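Long-range contacts in acetone carboxylase alpha subunit (Xanthobacter autotrophicus Py2, PDB 5M45), which is a manganese-binding member of the hydantoinase B/oxoprolinase family that assembles with a second copy of itself and with other protein chains: residues Lys77-Pro82 and Met231-Thr236; Cys152-Ile157 and Thr174-Thr179; Val224-Tyr229 and Glu449-Asn454. All coordinates share one frame; numbering follows the deposited sequence.

Contact 1 of 3, residues Lys77-Pro82 and Met231-Thr236; sequences KIAASP and MLDERT
The loop joining helix 54-75 to helix 82-85 runs along the flank of helix 227-255, with I78, A79 and A80 against L232 and T236. I78 and T236 slide past one another in opposite directions, I78 CB lying 3.5 Å from T236 OG1. T236 OG1 bonds back to L232 O, one turn earlier (2.9 Å), and T236 N reaches the same oxygen from the opposite face of its carbonyl plane. Two bonds thus grip L232 O, while I78 CG2 rests nearby. A methyl contact follows, A80 CB to L232 CD1 at 3.7 Å. No direct hydrogen bond links the segments; two waters do the polar work. One donates to D233 OD2 (2.6 Å) and accepts from S81 OG (2.8 Å). The other donates to D233 OD1 (2.7 Å) and accepts from S81 N (3.1 Å). D233 CB points away from the loop, but CG lies anti to the carbonyl carbon (chi1 -72°) and its carboxylate comes back to both waters and, through OD1, to A79 CB at 3.6 Å. S81 is the N-cap of helix 82-85, OG making a weak bond to I83 N. Around this buried joint, V84 packs on A79 and D233, P82 touches helix 488-494, helix 214-222 covers M231 and E234, and R235 leads away to another protein's chain, NH1 salt-bridged to an acidic side chain and NH2 hydrogen-bonded to the backbone.

Contact 2 of 3, residues Cys152-Ile157 and Thr174-Thr179; sequences CDIHTI and THVIDT. With MN (manganese (II) ion), chain M.
D153 and H175 grip the manganese ion from neighbouring strands, through D153 OD1 at 2.0 Å and H175 ND1 at 2.3 Å; H150 is the third protein residue of the site. The carboxylate and imidazole planes stand 72° apart, so the two groups converge on the metal without stacking. H175 NE2 is hydrogen-bonded to S186 OG, a second-shell bond that, with the metal at ND1, holds the ring at both nitrogens, and F456 meets the same ring edge-to-face. Three backbone bonds join the segments: two between strand residues, one just past the strand ends. The last, V176 N to C152 O, is short and nearly straight (2.8 Å, 171° at the hydrogen). I154 N to T174 O (3.1 Å) and T174 N to I154 O (3.2 Å) form a reciprocal pair. They mark the open end of the antiparallel beta hairpin 153-162/165-175, part of a larger antiparallel sheet: I154 and T174 form a hydrogen-bonded pair, D153 and H175 a non-hydrogen-bonded pair with both metal ligands on one face. C152, just before its strand, lays CB over a face of the H175 ring in a CH-pi contact, 4.3 Å from the centroid. C152 SG reaches on to T179 OG1 at 3.7 Å, near V176 O. I154, on the face opposite the metal ligands, sets CG1 3.9 Å from CG1 of V176 in the loop beyond the strand, and I154 CD1 approaches T179 CG2 tip to tip. W230 and R237 of helix 227-255 pack on I154, while R237 also hydrogen-bonds T174 OG1.

Contact 3 of 3, residues Val224-Tyr229 and Glu449-Asn454; sequences VRTTRY and EIHAVN
R225 leans on the strand from its first carbon: CB lies 4.0 Å from I450 CG2. The chain then runs extended from CG to NE, and CD passes A452 CB at 4.0 Å, close to H451 O. Beyond it the guanidinium leaves the strand, NH1 bonding to A181 O and NH2, weakly, to V182 O. One residue on, T226 CG2 sits 3.5 Å from A452 N and touches the H451 ring near ND1. R228 bends at chi3 (49°), which turns NE, and NH1 meets E449 OE2 in a salt bridge at 2.8 Å. The bond is almost straight (177°), in the guanidinium plane, and uses the syn lone pair of OE2. A water accepts from R228 NH2 (2.8 Å) and donates to E449 OE2 (2.8 Å), closing a small ring that holds both groups. Y229 and H451 cross at about a right angle, CE1 to CE1 at 3.8 Å with their planes oblique (49°). Outside the segments, T226 OG1 is hydrogen-bonded to D178 OD1, H451 NE2 to A494 O, and the backbone oxygens of V224 and R225 to R393 of the second subunit. T226 is the centre of an inverse gamma turn and holds the N-cap position, without a side-chain capping bond; here the start of helix 227-255 packs on 450-454, an edge strand, within this chain, of a four-stranded antiparallel sheet.

In the fold
The three contacts cluster on one side of the chain's centre, their own centres about 11 Å (1 to 2) and 13 Å (3 to either) apart. Helix 227-255 ties them together: its start serves contact 3, its next turns contact 1, and D233 packs through OD2 on V176 of contact 2. Y229 lies against A80 and S81, and I177 of contact 2 packs through CG2 on A452 O of contact 3. Along the chain, contact 2 is nested inside the loop closed by contact 1 and ends before contact 3 opens, whereas contacts 1 and 3 cross. The manganese-bearing hairpin is therefore backed by a helix that also meets residues far apart in sequence.

Contact 1 of 3, residues Lys77-Pro82 and Met231-Thr236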
ATOM      1  N   LYS A  77     -12.120 -15.456 -21.121  1.00 16.06           N
ATOM      2  CA  LYS A  77     -13.560 -15.423 -21.029  1.00 16.51           C
ATOM      3  C   LYS A  77     -14.126 -15.366 -19.616  1.00 15.76           C
ATOM      4  O   LYS A  77     -15.341 -15.167 -19.451  1.00 15.81           O
ATOM      5  CB  LYS A  77     -14.171 -16.594 -21.811  1.00 17.69           C
ATOM      6  CG  LYS A  77     -13.844 -16.541 -23.320  1.00 18.93           C
ATOM      7  CD  LYS A  77     -14.558 -17.709 -24.033  1.00 20.66           C
ATOM      8  CE  LYS A  77     -13.779 -18.999 -23.707  1.00 21.41           C
ATOM      9  NZ  LYS A  77     -14.459 -20.162 -24.321  1.00 22.88           N
ATOM     10  N   ILE A  78     -13.257 -15.509 -18.603  1.00 15.05           N
ATOM     11  CA  ILE A  78     -13.607 -15.349 -17.206  1.00 14.63           C
ATOM     12  C   ILE A  78     -13.784 -13.886 -16.783  1.00 14.32           C
ATOM     13  O   ILE A  78     -14.587 -13.585 -15.886  1.00 14.18           O
ATOM     14  CB  ILE A  78     -12.556 -16.070 -16.305  1.00 14.48           C
ATOM     15  CG1 ILE A  78     -12.627 -17.590 -16.554  1.00 14.72           C
ATOM     16  CG2 ILE A  78     -12.773 -15.755 -14.817  1.00 14.56           C
ATOM     17  CD1 ILE A  78     -11.409 -18.359 -16.099  1.00 14.63           C
ATOM     18  N   ALA A  79     -13.030 -12.983 -17.418  1.00 13.93           N
ATOM     19  CA  ALA A  79     -12.889 -11.615 -16.938  1.00 13.74           C
ATOM     20  C   ALA A  79     -14.137 -10.744 -17.172  1.00 13.84           C
ATOM     21  O   ALA A  79     -14.855 -10.936 -18.165  1.00 14.21           O
ATOM     22  CB  ALA A  79     -11.674 -10.971 -17.589  1.00 13.43           C
ATOM     23  N   ALA A  80     -14.377  -9.806 -16.263  1.00 13.85           N
ATOM     24  CA  ALA A  80     -15.357  -8.728 -16.440  1.00 14.11           C
ATOM     25  C   ALA A  80     -14.787  -7.505 -17.108  1.00 14.12           C
ATOM     26  O   ALA A  80     -15.533  -6.774 -17.766  1.00 14.60           O
ATOM     27  CB  ALA A  80     -15.975  -8.324 -15.093  1.00 14.43           C
ATOM     28  N   SER A  81     -13.496  -7.276 -16.953  1.00 13.93           N
ATOM     29  CA  SER A  81     -12.821  -6.112 -17.548  1.00 14.01           C
ATOM     30  C   SER A  81     -12.578  -6.315 -19.071  1.00 13.97           C
ATOM     31  O   SER A  81     -11.946  -7.312 -19.459  1.00 13.54           O
ATOM     32  CB  SER A  81     -11.453  -5.885 -16.876  1.00 14.07           C
ATOM     33  OG  SER A  81     -10.699  -4.880 -17.577  1.00 14.39           O
ATOM     34  N   PRO A  82     -13.046  -5.367 -19.917  1.00 13.95           N
ATOM     35  CA  PRO A  82     -12.796  -5.493 -21.358  1.00 13.85           C
ATOM     36  C   PRO A  82     -11.321  -5.499 -21.771  1.00 13.40           C
ATOM     37  O   PRO A  82     -10.987  -6.030 -22.816  1.00 13.41           O
ATOM     38  CB  PRO A  82     -13.478  -4.269 -21.961  1.00 14.33           C
ATOM     39  CG  PRO A  82     -14.467  -3.803 -20.939  1.00 14.44           C
ATOM     40  CD  PRO A  82     -13.999  -4.295 -19.594  1.00 14.40           C
ATOM     41  N   MET A 231     -11.086  -9.154  -8.880  1.00 12.76           N
ATOM     42  CA  MET A 231     -11.402 -10.541  -8.460  1.00 12.87           C
ATOM     43  C   MET A 231     -11.469 -11.499  -9.672  1.00 12.73           C
ATOM     44  O   MET A 231     -10.878 -12.601  -9.644  1.00 12.54           O
ATOM     45  CB  MET A 231     -12.708 -10.604  -7.649  1.00 13.26           C
ATOM     46  CG  MET A 231     -12.584 -10.010  -6.232  1.00 13.54           C
ATOM     47  SD  MET A 231     -14.161  -9.816  -5.358  1.00 13.97           S
ATOM     48  CE  MET A 231     -14.446 -11.521  -4.966  1.00 14.16           C
ATOM     49  N   LEU A 232     -12.154 -11.057 -10.747  1.00 12.78           N
ATOM     50  CA  LEU A 232     -12.278 -11.901 -11.920  1.00 12.93           C
ATOM     51  C   LEU A 232     -10.958 -11.982 -12.744  1.00 12.89           C
ATOM     52  O   LEU A 232     -10.699 -13.009 -13.398  1.00 12.78           O
ATOM     53  CB  LEU A 232     -13.510 -11.528 -12.767  1.00 13.05           C
ATOM     54  CG  LEU A 232     -14.845 -11.893 -12.084  1.00 13.34           C
ATOM     55  CD1 LEU A 232     -16.034 -11.159 -12.679  1.00 13.48           C
ATOM     56  CD2 LEU A 232     -15.096 -13.392 -12.109  1.00 13.38           C
ATOM     57  N   ASP A 233     -10.130 -10.925 -12.724  1.00 13.03           N
ATOM     58  CA  ASP A 233      -8.785 -10.997 -13.323  1.00 12.83           C
ATOM     59  C   ASP A 233      -7.902 -12.036 -12.595  1.00 12.63           C
ATOM     60  O   ASP A 233      -7.128 -12.775 -13.229  1.00 12.50           O
ATOM     61  CB  ASP A 233      -8.100  -9.603 -13.384  1.00 12.99           C
ATOM     62  CG  ASP A 233      -8.735  -8.670 -14.452  1.00 13.23           C
ATOM     63  OD1 ASP A 233      -9.478  -9.147 -15.362  1.00 13.47           O
ATOM     64  OD2 ASP A 233      -8.499  -7.423 -14.406  1.00 13.68           O
ATOM     65  N   GLU A 234      -8.054 -12.136 -11.273  1.00 12.48           N
ATOM     66  CA  GLU A 234      -7.333 -13.134 -10.515  1.00 12.42           C
ATOM     67  C   GLU A 234      -7.757 -14.579 -10.872  1.00 12.27           C
ATOM     68  O   GLU A 234      -6.904 -15.459 -11.044  1.00 11.78           O
ATOM     69  CB  GLU A 234      -7.426 -12.863  -9.001  1.00 12.51           C
ATOM     70  CG  GLU A 234      -6.831 -13.958  -8.106  1.00 12.55           C
ATOM     71  CD  GLU A 234      -6.707 -13.518  -6.650  1.00 12.65           C
ATOM     72  OE1 GLU A 234      -7.743 -13.128  -6.052  1.00 12.68           O
ATOM     73  OE2 GLU A 234      -5.567 -13.567  -6.120  1.00 12.67           O
ATOM     74  N   ARG A 235      -9.064 -14.821 -10.965  1.00 12.33           N
ATOM     75  CA  ARG A 235      -9.560 -16.144 -11.370  1.00 12.46           C
ATOM     76  C   ARG A 235      -9.103 -16.502 -12.797  1.00 12.20           C
ATOM     77  O   ARG A 235      -8.776 -17.669 -13.050  1.00 12.07           O
ATOM     78  CB  ARG A 235     -11.089 -16.259 -11.219  1.00 12.91           C
ATOM     79  CG  ARG A 235     -11.582 -16.025  -9.779  1.00 13.26           C
ATOM     80  CD  ARG A 235     -11.040 -17.088  -8.792  1.00 13.53           C
ATOM     81  NE  ARG A 235     -11.454 -16.844  -7.443  1.00 13.98           N
ATOM     82  CZ  ARG A 235     -11.222 -17.667  -6.409  1.00 14.57           C
ATOM     83  NH1 ARG A 235     -11.634 -17.353  -5.187  1.00 14.98           N
ATOM     84  NH2 ARG A 235     -10.569 -18.812  -6.548  1.00 14.56           N
ATOM     85  N   THR A 236      -9.053 -15.502 -13.696  1.00 11.90           N
ATOM     86  CA  THR A 236      -8.475 -15.644 -15.034  1.00 11.85           C
ATOM     87  C   THR A 236      -7.031 -16.170 -15.016  1.00 11.93           C
ATOM     88  O   THR A 236      -6.695 -17.110 -15.749  1.00 12.07           O
ATOM     89  CB  THR A 236      -8.495 -14.269 -15.802  1.00 11.65           C
ATOM     90  OG1 THR A 236      -9.872 -13.867 -15.991  1.00 11.77           O
ATOM     91  CG2 THR A 236      -7.824 -14.363 -17.138  1.00 11.56           C
TER
HETATM   92  O   HOH W   1      -8.331  -5.660 -16.355  1.00  9.52           O
HETATM   93  O   HOH W   2     -12.038  -8.837 -14.726  1.00 11.05           O

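Contact 2 of 3, residues Cys152-Ile157 and Thr174-Thr179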
ATOM      1  N   CYS A 152       0.023  -2.298 -11.989  1.00 11.91           N
ATOM      2  CA  CYS A 152      -1.168  -2.839 -12.623  1.00 12.17           C
ATOM      3  C   CYS A 152      -1.015  -4.163 -13.421  1.00 12.06           C
ATOM      4  O   CYS A 152      -2.032  -4.778 -13.798  1.00 12.07           O
ATOM      5  CB  CYS A 152      -1.879  -1.789 -13.464  1.00 12.56           C
ATOM      6  SG  CYS A 152      -2.823  -0.621 -12.441  1.00 13.31           S
ATOM      7  N   ASP A 153       0.227  -4.594 -13.705  1.00 11.77           N
ATOM      8  CA  ASP A 153       0.436  -5.896 -14.299  1.00 11.67           C
ATOM      9  C   ASP A 153       0.678  -6.935 -13.189  1.00 11.60           C
ATOM     10  O   ASP A 153       1.793  -7.028 -12.645  1.00 12.13           O
ATOM     11  CB  ASP A 153       1.559  -5.869 -15.313  1.00 11.64           C
ATOM     12  CG  ASP A 153       1.210  -5.059 -16.542  1.00 11.67           C
ATOM     13  OD1 ASP A 153      -0.006  -4.864 -16.816  1.00 11.67           O
ATOM     14  OD2 ASP A 153       2.130  -4.590 -17.264  1.00 11.72           O
ATOM     15  N   ILE A 154      -0.357  -7.689 -12.861  1.00 11.22           N
ATOM     16  CA  ILE A 154      -0.286  -8.636 -11.766  1.00 11.17           C
ATOM     17  C   ILE A 154       0.083 -10.039 -12.276  1.00 11.18           C
ATOM     18  O   ILE A 154      -0.559 -10.554 -13.228  1.00 10.87           O
ATOM     19  CB  ILE A 154      -1.645  -8.742 -11.016  1.00 11.19           C
ATOM     20  CG1 ILE A 154      -2.190  -7.346 -10.615  1.00 11.12           C
ATOM     21  CG2 ILE A 154      -1.517  -9.673  -9.823  1.00 11.25           C
ATOM     22  CD1 ILE A 154      -1.340  -6.606  -9.611  1.00 10.96           C
ATOM     23  N   HIS A 155       1.091 -10.639 -11.643  1.00 11.20           N
ATOM     24  CA  HIS A 155       1.527 -12.017 -11.933  1.00 11.39           C
ATOM     25  C   HIS A 155       0.962 -13.040 -10.913  1.00 11.28           C
ATOM     26  O   HIS A 155       0.988 -12.773  -9.707  1.00 11.21           O
ATOM     27  CB  HIS A 155       3.060 -12.192 -11.889  1.00 11.65           C
ATOM     28  CG  HIS A 155       3.841 -11.102 -12.544  1.00 11.91           C
ATOM     29  ND1 HIS A 155       5.133 -10.798 -12.163  1.00 12.26           N
ATOM     30  CD2 HIS A 155       3.545 -10.276 -13.576  1.00 12.08           C
ATOM     31  CE1 HIS A 155       5.595  -9.813 -12.928  1.00 12.25           C
ATOM     32  NE2 HIS A 155       4.641  -9.475 -13.786  1.00 12.09           N
ATOM     33  N   THR A 156       0.517 -14.202 -11.423  1.00 11.16           N
ATOM     34  CA  THR A 156       0.260 -15.408 -10.632  1.00 11.14           C
ATOM     35  C   THR A 156       1.259 -16.461 -11.143  1.00 11.34           C
ATOM     36  O   THR A 156       1.367 -16.692 -12.349  1.00 11.27           O
ATOM     37  CB  THR A 156      -1.184 -15.916 -10.783  1.00 11.17           C
ATOM     38  OG1 THR A 156      -2.112 -14.946 -10.286  1.00 10.96           O
ATOM     39  CG2 THR A 156      -1.395 -17.247 -10.011  1.00 11.25           C
ATOM     40  N   ILE A 157       2.044 -17.026 -10.225  1.00 11.45           N
ATOM     41  CA  ILE A 157       3.128 -17.986 -10.529  1.00 11.70           C
ATOM     42  C   ILE A 157       2.916 -19.306  -9.709  1.00 11.75           C
ATOM     43  O   ILE A 157       2.749 -19.273  -8.490  1.00 11.78           O
ATOM     44  CB  ILE A 157       4.504 -17.346 -10.225  1.00 11.72           C
ATOM     45  CG1 ILE A 157       4.784 -16.127 -11.129  1.00 11.67           C
ATOM     46  CG2 ILE A 157       5.622 -18.363 -10.421  1.00 11.89           C
ATOM     47  CD1 ILE A 157       5.860 -15.204 -10.546  1.00 11.62           C
ATOM     48  N   THR A 174      -2.208 -10.512 -16.001  1.00 10.91           N
ATOM     49  CA  THR A 174      -3.286  -9.663 -16.541  1.00 10.94           C
ATOM     50  C   THR A 174      -3.004  -8.198 -16.181  1.00 10.93           C
ATOM     51  O   THR A 174      -2.619  -7.896 -15.035  1.00 10.98           O
ATOM     52  CB  THR A 174      -4.679  -9.968 -15.946  1.00 11.04           C
ATOM     53  OG1 THR A 174      -4.615  -9.890 -14.518  1.00 10.95           O
ATOM     54  CG2 THR A 174      -5.185 -11.341 -16.333  1.00 11.13           C
ATOM     55  N   HIS A 175      -3.213  -7.294 -17.126  1.00 10.87           N
ATOM     56  CA  HIS A 175      -3.286  -5.862 -16.802  1.00 10.75           C
ATOM     57  C   HIS A 175      -4.628  -5.561 -16.121  1.00 10.72           C
ATOM     58  O   HIS A 175      -5.667  -5.723 -16.756  1.00 10.67           O
ATOM     59  CB  HIS A 175      -3.150  -4.976 -18.053  1.00 10.77           C
ATOM     60  CG  HIS A 175      -3.317  -3.514 -17.746  1.00 10.74           C
ATOM     61  ND1 HIS A 175      -2.259  -2.644 -17.625  1.00 10.68           N
ATOM     62  CD2 HIS A 175      -4.426  -2.802 -17.413  1.00 10.83           C
ATOM     63  CE1 HIS A 175      -2.707  -1.451 -17.259  1.00 10.82           C
ATOM     64  NE2 HIS A 175      -4.018  -1.518 -17.133  1.00 10.79           N
ATOM     65  N   VAL A 176      -4.598  -5.144 -14.848  1.00 10.70           N
ATOM     66  CA  VAL A 176      -5.846  -4.791 -14.088  1.00 10.86           C
ATOM     67  C   VAL A 176      -6.129  -3.288 -14.179  1.00 11.06           C
ATOM     68  O   VAL A 176      -5.210  -2.476 -14.445  1.00 11.02           O
ATOM     69  CB  VAL A 176      -5.810  -5.248 -12.615  1.00 10.87           C
ATOM     70  CG1 VAL A 176      -5.495  -6.745 -12.533  1.00 10.79           C
ATOM     71  CG2 VAL A 176      -4.785  -4.442 -11.773  1.00 10.87           C
ATOM     72  N   ILE A 177      -7.382  -2.903 -13.932  1.00 11.31           N
ATOM     73  CA  ILE A 177      -7.810  -1.519 -14.137  1.00 11.61           C
ATOM     74  C   ILE A 177      -7.086  -0.546 -13.182  1.00 11.81           C
ATOM     75  O   ILE A 177      -6.613   0.520 -13.619  1.00 11.92           O
ATOM     76  CB  ILE A 177      -9.353  -1.343 -14.047  1.00 11.70           C
ATOM     77  CG1 ILE A 177     -10.045  -2.202 -15.109  1.00 11.81           C
ATOM     78  CG2 ILE A 177      -9.742   0.159 -14.190  1.00 11.79           C
ATOM     79  CD1 ILE A 177     -11.555  -2.328 -14.916  1.00 12.04           C
ATOM     80  N   ASP A 178      -7.004  -0.889 -11.899  1.00 12.04           N
ATOM     81  CA  ASP A 178      -6.298  -0.067 -10.936  1.00 12.19           C
ATOM     82  C   ASP A 178      -5.763  -0.879  -9.766  1.00 12.29           C
ATOM     83  O   ASP A 178      -6.298  -1.974  -9.459  1.00 12.09           O
ATOM     84  CB  ASP A 178      -7.130   1.133 -10.435  1.00 12.48           C
ATOM     85  CG  ASP A 178      -8.042   0.802  -9.231  1.00 12.66           C
ATOM     86  OD1 ASP A 178      -9.102   0.153  -9.411  1.00 12.84           O
ATOM     87  OD2 ASP A 178      -7.727   1.217  -8.088  1.00 12.95           O
ATOM     88  N   THR A 179      -4.721  -0.314  -9.109  1.00 12.36           N
ATOM     89  CA  THR A 179      -4.139  -0.881  -7.918  1.00 12.55           C
ATOM     90  C   THR A 179      -4.165   0.080  -6.724  1.00 12.51           C
ATOM     91  O   THR A 179      -3.391  -0.084  -5.789  1.00 12.56           O
ATOM     92  CB  THR A 179      -2.696  -1.423  -8.158  1.00 12.71           C
ATOM     93  OG1 THR A 179      -1.907  -0.480  -8.879  1.00 13.12           O
ATOM     94  CG2 THR A 179      -2.755  -2.713  -8.971  1.00 12.90           C
TER
HETATM   95 MN    MN M 801      -0.003  -3.072 -17.812  1.00 11.33          MN

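Contact 3 of 3, residues Val224-Tyr229 and Glu449-Asn454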
ATOM      1  N   VAL A 224      -7.930  -1.611  -3.610  1.00 12.34           N
ATOM      2  CA  VAL A 224      -8.192  -1.175  -4.994  1.00 12.23           C
ATOM      3  C   VAL A 224      -9.614  -0.581  -5.098  1.00 12.23           C
ATOM      4  O   VAL A 224     -10.476  -0.830  -4.261  1.00 12.09           O
ATOM      5  CB  VAL A 224      -7.984  -2.331  -6.031  1.00 12.16           C
ATOM      6  CG1 VAL A 224      -6.621  -3.009  -5.848  1.00 12.01           C
ATOM      7  CG2 VAL A 224      -9.093  -3.381  -5.999  1.00 12.21           C
ATOM      8  N   ARG A 225      -9.814   0.256  -6.116  1.00 12.18           N
ATOM      9  CA  ARG A 225     -11.136   0.776  -6.453  1.00 12.13           C
ATOM     10  C   ARG A 225     -12.040  -0.259  -7.134  1.00 12.09           C
ATOM     11  O   ARG A 225     -13.224  -0.441  -6.730  1.00 12.11           O
ATOM     12  CB  ARG A 225     -11.025   2.056  -7.306  1.00 12.15           C
ATOM     13  CG  ARG A 225     -10.328   3.221  -6.605  1.00 12.09           C
ATOM     14  CD  ARG A 225     -10.076   4.351  -7.587  1.00 12.13           C
ATOM     15  NE  ARG A 225      -9.383   5.516  -7.048  1.00 12.13           N
ATOM     16  CZ  ARG A 225      -8.068   5.622  -6.843  1.00 12.21           C
ATOM     17  NH1 ARG A 225      -7.258   4.625  -7.084  1.00 12.03           N
ATOM     18  NH2 ARG A 225      -7.550   6.777  -6.385  1.00 12.37           N
ATOM     19  N   THR A 226     -11.506  -0.925  -8.164  1.00 11.79           N
ATOM     20  CA  THR A 226     -12.299  -1.794  -9.061  1.00 11.83           C
ATOM     21  C   THR A 226     -12.342  -3.263  -8.581  1.00 11.88           C
ATOM     22  O   THR A 226     -11.960  -4.206  -9.297  1.00 11.58           O
ATOM     23  CB  THR A 226     -11.796  -1.667 -10.526  1.00 11.71           C
ATOM     24  OG1 THR A 226     -10.373  -1.899 -10.585  1.00 11.57           O
ATOM     25  CG2 THR A 226     -12.144  -0.250 -11.066  1.00 11.72           C
ATOM     26  N   THR A 227     -12.814  -3.447  -7.346  1.00 12.31           N
ATOM     27  CA  THR A 227     -12.755  -4.745  -6.653  1.00 12.74           C
ATOM     28  C   THR A 227     -13.275  -5.951  -7.465  1.00 13.26           C
ATOM     29  O   THR A 227     -12.588  -6.981  -7.548  1.00 13.01           O
ATOM     30  CB  THR A 227     -13.511  -4.645  -5.320  1.00 12.76           C
ATOM     31  OG1 THR A 227     -12.925  -3.597  -4.520  1.00 12.81           O
ATOM     32  CG2 THR A 227     -13.445  -5.980  -4.565  1.00 12.76           C
ATOM     33  N   ARG A 228     -14.484  -5.850  -8.020  1.00 14.25           N
ATOM     34  CA  ARG A 228     -15.085  -6.982  -8.729  1.00 15.30           C
ATOM     35  C   ARG A 228     -14.224  -7.352  -9.969  1.00 14.46           C
ATOM     36  O   ARG A 228     -14.024  -8.519 -10.262  1.00 13.77           O
ATOM     37  CB  ARG A 228     -16.556  -6.691  -9.150  1.00 17.42           C
ATOM     38  CG  ARG A 228     -17.218  -7.868  -9.855  1.00 20.05           C
ATOM     39  CD  ARG A 228     -18.674  -7.608 -10.425  1.00 22.51           C
ATOM     40  NE  ARG A 228     -18.795  -6.364 -11.235  1.00 24.66           N
ATOM     41  CZ  ARG A 228     -19.105  -5.147 -10.731  1.00 25.56           C
ATOM     42  NH1 ARG A 228     -19.297  -4.954  -9.414  1.00 25.26           N
ATOM     43  NH2 ARG A 228     -19.206  -4.078 -11.550  1.00 26.14           N
ATOM     44  N   TYR A 229     -13.714  -6.331 -10.668  1.00 14.03           N
ATOM     45  CA  TYR A 229     -12.885  -6.524 -11.869  1.00 13.70           C
ATOM     46  C   TYR A 229     -11.559  -7.180 -11.497  1.00 13.27           C
ATOM     47  O   TYR A 229     -11.141  -8.141 -12.147  1.00 12.98           O
ATOM     48  CB  TYR A 229     -12.669  -5.183 -12.607  1.00 14.05           C
ATOM     49  CG  TYR A 229     -13.965  -4.575 -13.126  1.00 14.32           C
ATOM     50  CD1 TYR A 229     -14.679  -3.669 -12.334  1.00 14.70           C
ATOM     51  CD2 TYR A 229     -14.448  -4.865 -14.409  1.00 14.52           C
ATOM     52  CE1 TYR A 229     -15.884  -3.113 -12.769  1.00 15.12           C
ATOM     53  CE2 TYR A 229     -15.622  -4.309 -14.872  1.00 14.93           C
ATOM     54  CZ  TYR A 229     -16.324  -3.409 -14.063  1.00 15.33           C
ATOM     55  OH  TYR A 229     -17.504  -2.863 -14.508  1.00 16.47           O
ATOM     56  N   GLU A 449     -21.394   2.374  -7.817  1.00 17.38           N
ATOM     57  CA  GLU A 449     -20.253   1.759  -7.129  1.00 17.87           C
ATOM     58  C   GLU A 449     -18.993   2.598  -7.340  1.00 16.24           C
ATOM     59  O   GLU A 449     -18.862   3.318  -8.321  1.00 15.22           O
ATOM     60  CB  GLU A 449     -19.976   0.360  -7.674  1.00 19.53           C
ATOM     61  CG  GLU A 449     -21.088  -0.618  -7.323  1.00 22.06           C
ATOM     62  CD  GLU A 449     -20.737  -2.095  -7.590  1.00 24.44           C
ATOM     63  OE1 GLU A 449     -21.392  -2.970  -6.901  1.00 27.02           O
ATOM     64  OE2 GLU A 449     -19.851  -2.350  -8.451  1.00 25.21           O
ATOM     65  N   ILE A 450     -18.062   2.471  -6.413  1.00 15.34           N
ATOM     66  CA  ILE A 450     -16.748   3.039  -6.529  1.00 14.53           C
ATOM     67  C   ILE A 450     -16.071   2.418  -7.750  1.00 13.89           C
ATOM     68  O   ILE A 450     -16.144   1.188  -7.955  1.00 14.16           O
ATOM     69  CB  ILE A 450     -15.927   2.813  -5.233  1.00 14.42           C
ATOM     70  CG1 ILE A 450     -16.540   3.641  -4.076  1.00 14.69           C
ATOM     71  CG2 ILE A 450     -14.451   3.132  -5.441  1.00 14.13           C
ATOM     72  CD1 ILE A 450     -15.943   3.358  -2.712  1.00 14.69           C
ATOM     73  N   HIS A 451     -15.396   3.256  -8.533  1.00 13.15           N
ATOM     74  CA  HIS A 451     -14.861   2.844  -9.838  1.00 12.74           C
ATOM     75  C   HIS A 451     -13.672   3.682 -10.319  1.00 12.33           C
ATOM     76  O   HIS A 451     -13.423   4.802  -9.823  1.00 11.97           O
ATOM     77  CB  HIS A 451     -16.030   2.927 -10.865  1.00 12.74           C
ATOM     78  CG  HIS A 451     -15.782   2.234 -12.168  1.00 12.63           C
ATOM     79  ND1 HIS A 451     -15.510   0.881 -12.266  1.00 12.65           N
ATOM     80  CD2 HIS A 451     -15.864   2.689 -13.434  1.00 12.61           C
ATOM     81  CE1 HIS A 451     -15.411   0.540 -13.542  1.00 12.68           C
ATOM     82  NE2 HIS A 451     -15.614   1.627 -14.271  1.00 12.63           N
ATOM     83  N   ALA A 452     -12.949   3.114 -11.290  1.00 12.16           N
ATOM     84  CA  ALA A 452     -11.946   3.835 -12.064  1.00 12.13           C
ATOM     85  C   ALA A 452     -12.000   3.350 -13.514  1.00 12.10           C
ATOM     86  O   ALA A 452     -12.484   2.256 -13.793  1.00 12.19           O
ATOM     87  CB  ALA A 452     -10.549   3.623 -11.484  1.00 12.02           C
ATOM     88  N   VAL A 453     -11.553   4.205 -14.417  1.00 12.08           N
ATOM     89  CA  VAL A 453     -11.472   3.884 -15.849  1.00 12.02           C
ATOM     90  C   VAL A 453     -10.021   4.032 -16.369  1.00 11.91           C
ATOM     91  O   VAL A 453      -9.202   4.788 -15.791  1.00 11.82           O
ATOM     92  CB  VAL A 453     -12.450   4.711 -16.713  1.00 12.06           C
ATOM     93  CG1 VAL A 453     -13.874   4.498 -16.233  1.00 12.27           C
ATOM     94  CG2 VAL A 453     -12.161   6.216 -16.699  1.00 12.09           C
ATOM     95  N   ASN A 454      -9.730   3.282 -17.429  1.00 11.77           N
ATOM     96  CA  ASN A 454      -8.437   3.322 -18.092  1.00 11.85           C
ATOM     97  C   ASN A 454      -8.609   2.758 -19.503  1.00 11.92           C
ATOM     98  O   ASN A 454      -8.496   1.551 -19.705  1.00 11.86           O
ATOM     99  CB  ASN A 454      -7.379   2.534 -17.317  1.00 11.80           C
ATOM    100  CG  ASN A 454      -5.959   2.796 -17.839  1.00 11.81           C
ATOM    101  OD1 ASN A 454      -5.220   3.582 -17.272  1.00 11.74           O
ATOM    102  ND2 ASN A 454      -5.578   2.116 -18.925  1.00 11.94           N
TER
HETATM  103  O   HOH W   3     -18.844  -1.391 -10.860  1.00 24.50           O